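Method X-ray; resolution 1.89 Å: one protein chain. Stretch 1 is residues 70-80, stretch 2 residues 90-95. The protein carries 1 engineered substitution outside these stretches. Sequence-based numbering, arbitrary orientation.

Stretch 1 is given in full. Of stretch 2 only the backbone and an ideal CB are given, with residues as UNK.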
# COMPACT_ATOMS: atom_id res chain seq x y z
N ILE A 70 20.55 -27.35 4.13
CA ILE A 70 19.72 -27.94 3.07
C ILE A 70 18.37 -28.36 3.66
O ILE A 70 18.29 -29.00 4.71
CB ILE A 70 20.42 -29.11 2.35
CG1 ILE A 70 21.63 -28.56 1.55
CG2 ILE A 70 19.46 -29.79 1.39
CD1 ILE A 70 22.45 -29.61 0.84
N THR A 71 17.32 -28.04 2.91
CA THR A 71 15.96 -28.32 3.31
C THR A 71 15.49 -29.61 2.66
O THR A 71 15.43 -29.69 1.45
CB THR A 71 15.05 -27.17 2.83
OG1 THR A 71 15.59 -25.91 3.25
CG2 THR A 71 13.63 -27.30 3.41
N SER A 72 15.08 -30.58 3.48
CA SER A 72 14.42 -31.77 2.94
C SER A 72 12.95 -31.47 2.56
O SER A 72 12.36 -30.50 3.02
CB SER A 72 14.48 -32.90 3.95
OG SER A 72 13.66 -32.61 5.06
N ALA A 73 12.34 -32.39 1.82
CA ALA A 73 10.91 -32.29 1.56
C ALA A 73 10.08 -32.35 2.85
O ALA A 73 9.10 -31.62 3.00
CB ALA A 73 10.49 -33.38 0.59
N LYS A 74 10.50 -33.17 3.80
CA LYS A 74 9.84 -33.23 5.09
C LYS A 74 9.96 -31.92 5.84
O LYS A 74 8.96 -31.42 6.35
CB LYS A 74 10.40 -34.41 5.93
CG LYS A 74 9.89 -34.54 7.38
CD LYS A 74 10.84 -35.38 8.27
CE LYS A 74 10.15 -35.75 9.63
NZ LYS A 74 10.05 -34.54 10.50
N LYS A 75 11.15 -31.36 5.91
CA LYS A 75 11.36 -30.07 6.59
C LYS A 75 10.55 -28.97 5.91
O LYS A 75 9.92 -28.17 6.60
CB LYS A 75 12.84 -29.71 6.64
CG LYS A 75 13.14 -28.40 7.35
CD LYS A 75 12.91 -28.53 8.85
CE LYS A 75 13.08 -27.17 9.55
NZ LYS A 75 12.82 -27.22 11.00
N GLN A 76 10.55 -28.94 4.59
CA GLN A 76 9.77 -27.96 3.83
C GLN A 76 8.27 -28.02 4.22
O GLN A 76 7.67 -26.99 4.54
CB GLN A 76 9.92 -28.20 2.35
CG GLN A 76 9.17 -27.22 1.49
CD GLN A 76 9.20 -27.56 0.04
OE1 GLN A 76 10.07 -28.33 -0.40
NE2 GLN A 76 8.30 -26.95 -0.76
N ALA A 77 7.72 -29.24 4.26
CA ALA A 77 6.33 -29.43 4.66
C ALA A 77 6.09 -29.00 6.11
O ALA A 77 5.06 -28.36 6.41
CB ALA A 77 5.90 -30.89 4.44
N ASP A 78 7.00 -29.35 7.00
CA ASP A 78 6.87 -29.01 8.44
C ASP A 78 6.91 -27.50 8.65
O ASP A 78 6.15 -26.97 9.45
CB ASP A 78 7.95 -29.69 9.28
CG ASP A 78 7.77 -31.22 9.37
OD1 ASP A 78 6.75 -31.75 8.87
OD2 ASP A 78 8.65 -31.91 9.93
N GLU A 79 7.76 -26.80 7.89
CA GLU A 79 7.88 -25.35 7.98
C GLU A 79 6.58 -24.69 7.48
O GLU A 79 6.14 -23.69 8.06
CB GLU A 79 9.07 -24.83 7.13
CG GLU A 79 10.45 -25.07 7.76
CD GLU A 79 11.60 -24.82 6.78
OE1 GLU A 79 11.38 -24.77 5.56
OE2 GLU A 79 12.73 -24.69 7.22
N ALA A 80 6.00 -25.22 6.40
CA ALA A 80 4.73 -24.69 5.89
C ALA A 80 3.61 -24.95 6.91
O ALA A 80 2.78 -24.08 7.17
CB ALA A 80 4.39 -25.28 4.54
N UNK A 90 9.84 -20.12 9.09
CA UNK A 90 10.90 -21.10 9.26
C UNK A 90 12.28 -20.56 8.92
O UNK A 90 12.47 -19.37 8.71
CB UNK A 90 10.61 -22.33 8.40
N UNK A 91 13.23 -21.47 8.90
CA UNK A 91 14.58 -21.17 8.44
C UNK A 91 14.52 -20.77 6.96
O UNK A 91 13.51 -21.00 6.27
CB UNK A 91 15.51 -22.37 8.65
N UNK A 92 15.62 -20.20 6.45
CA UNK A 92 15.78 -20.07 5.02
C UNK A 92 15.61 -21.42 4.37
O UNK A 92 15.88 -22.47 4.97
CB UNK A 92 17.14 -19.47 4.67
N UNK A 93 15.20 -21.39 3.12
CA UNK A 93 15.12 -22.59 2.30
C UNK A 93 16.43 -22.75 1.55
O UNK A 93 16.98 -21.76 1.03
CB UNK A 93 13.94 -22.53 1.33
N UNK A 94 16.95 -23.97 1.44
CA UNK A 94 18.18 -24.18 0.63
C UNK A 94 18.18 -25.49 -0.15
O UNK A 94 17.81 -26.56 0.39
CB UNK A 94 19.41 -24.15 1.54
N UNK A 95 18.69 -25.42 -1.38
CA UNK A 95 18.99 -26.57 -2.21
C UNK A 95 20.49 -26.54 -2.55
O UNK A 95 21.13 -25.47 -2.56
CB UNK A 95 18.13 -26.57 -3.48

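Position 90 lies beside the helix of stretch 1, its CA 5.4 Å from the CA of Glu 79. The CA-to-CB bond points toward that residue, and the ideal CB falls 2.8 Å from Glu 79 CG, well inside van der Waals contact. With phi/psi of -93/-172 the backbone is open to any residue, so the torsions do not decide the matter; the clash does, and it favours having no side chain at all. The deposited residue is Gly 90, whose CA packs 4.3 Å from Glu 79 CG.

At position 91 (-62/167) the bond again points toward stretch 1, but there is room: the ideal CB is 3.9 Å from Glu 79 OE2 and 5.5 Å from Lys 75 CE. One neighbour is acidic and the other basic, so the electrostatics are mixed. A small or polar side chain would fit, a basic one could answer the glutamate, and an acidic one could answer the lysine. The residue is Asp 91, with chi1 at -65° (m). Its OD2 stays 4.4 Å from Lys 75 NZ, too far for a salt bridge, and only 4.3 Å from the like-charged Glu 79 OE2. A water links the two chain segments more directly, accepting from Asp 91 N at 3.1 Å and, weakly, from Lys 75 NZ at 3.5 Å.

Position 92 directs its CB away, with nothing of stretch 1 within 5.5 Å of the ideal atom, so stretch 1 leaves the choice open; the torsions of -55/154 are equally permissive. It is Val 92, and its contribution here is the backbone: a second water bonds to Val 92 O at 2.7 Å, Glu 79 OE2 at 2.6 Å and Thr 71 OG1 at 2.8 Å, joining loop and helix.

Position 93 begins a strand (-92/139). Its bond runs sideways, yet the ideal CB is 4.2 Å from Thr 71 OG1, and a long side chain could reach back over Thr 71 toward Gln 76. An aromatic or a long aliphatic group would suit. Phe 93 takes chi1 t (-179°), which brings its ring to Thr 71: CE2 lies 3.6 Å from Thr 71 CB, and Thr 71 OG1 sits over one ring face. Gln 76 OE1 approaches CE2 obliquely at 3.8 Å.

Position 94 is held mainly by its backbone. Its N donates to Thr 71 OG1 and its O accepts from Thr 71 N, both at 3.0 Å, with N-H...acceptor angles of 163° and 175°, respectively. The carbonyl also receives a CA-H...O contact from Ile 70 CA at 3.6 Å. The CB points sideways, 4.1 Å from Ile 70 CA, close enough to suit a small apolar or hydroxyl side chain, though a larger one could turn aside. Ala 94 adds a single methyl.

Position 95 points away in extended conformation (-121/158), and stretch 1 selects nothing. Asn 95 satisfies its amide elsewhere in the structure.

Stretch 2 90-95: GDVFAN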
# COMPACT_ATOMS: atom_id res chain seq x y z
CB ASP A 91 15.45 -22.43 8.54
CG ASP A 91 15.66 -22.93 9.96
OD1 ASP A 91 15.58 -22.12 10.91
OD2 ASP A 91 15.90 -24.14 10.12
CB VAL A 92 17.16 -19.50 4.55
CG1 VAL A 92 17.29 -18.05 4.92
CG2 VAL A 92 18.33 -20.28 5.08
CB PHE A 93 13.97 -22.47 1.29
CG PHE A 93 13.82 -23.68 0.43
CD1 PHE A 93 14.61 -23.83 -0.72
CD2 PHE A 93 13.07 -24.76 0.88
CE1 PHE A 93 14.62 -25.03 -1.41
CE2 PHE A 93 13.01 -25.93 0.14
CZ PHE A 93 13.78 -26.06 -1.01
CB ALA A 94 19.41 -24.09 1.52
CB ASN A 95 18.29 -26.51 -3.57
CG ASN A 95 16.84 -26.92 -3.58
OD1 ASN A 95 16.02 -26.24 -4.22
ND2 ASN A 95 16.50 -28.06 -2.98
O HOH W 1 14.87 -24.83 5.77
O HOH W 2 12.15 -23.84 10.58
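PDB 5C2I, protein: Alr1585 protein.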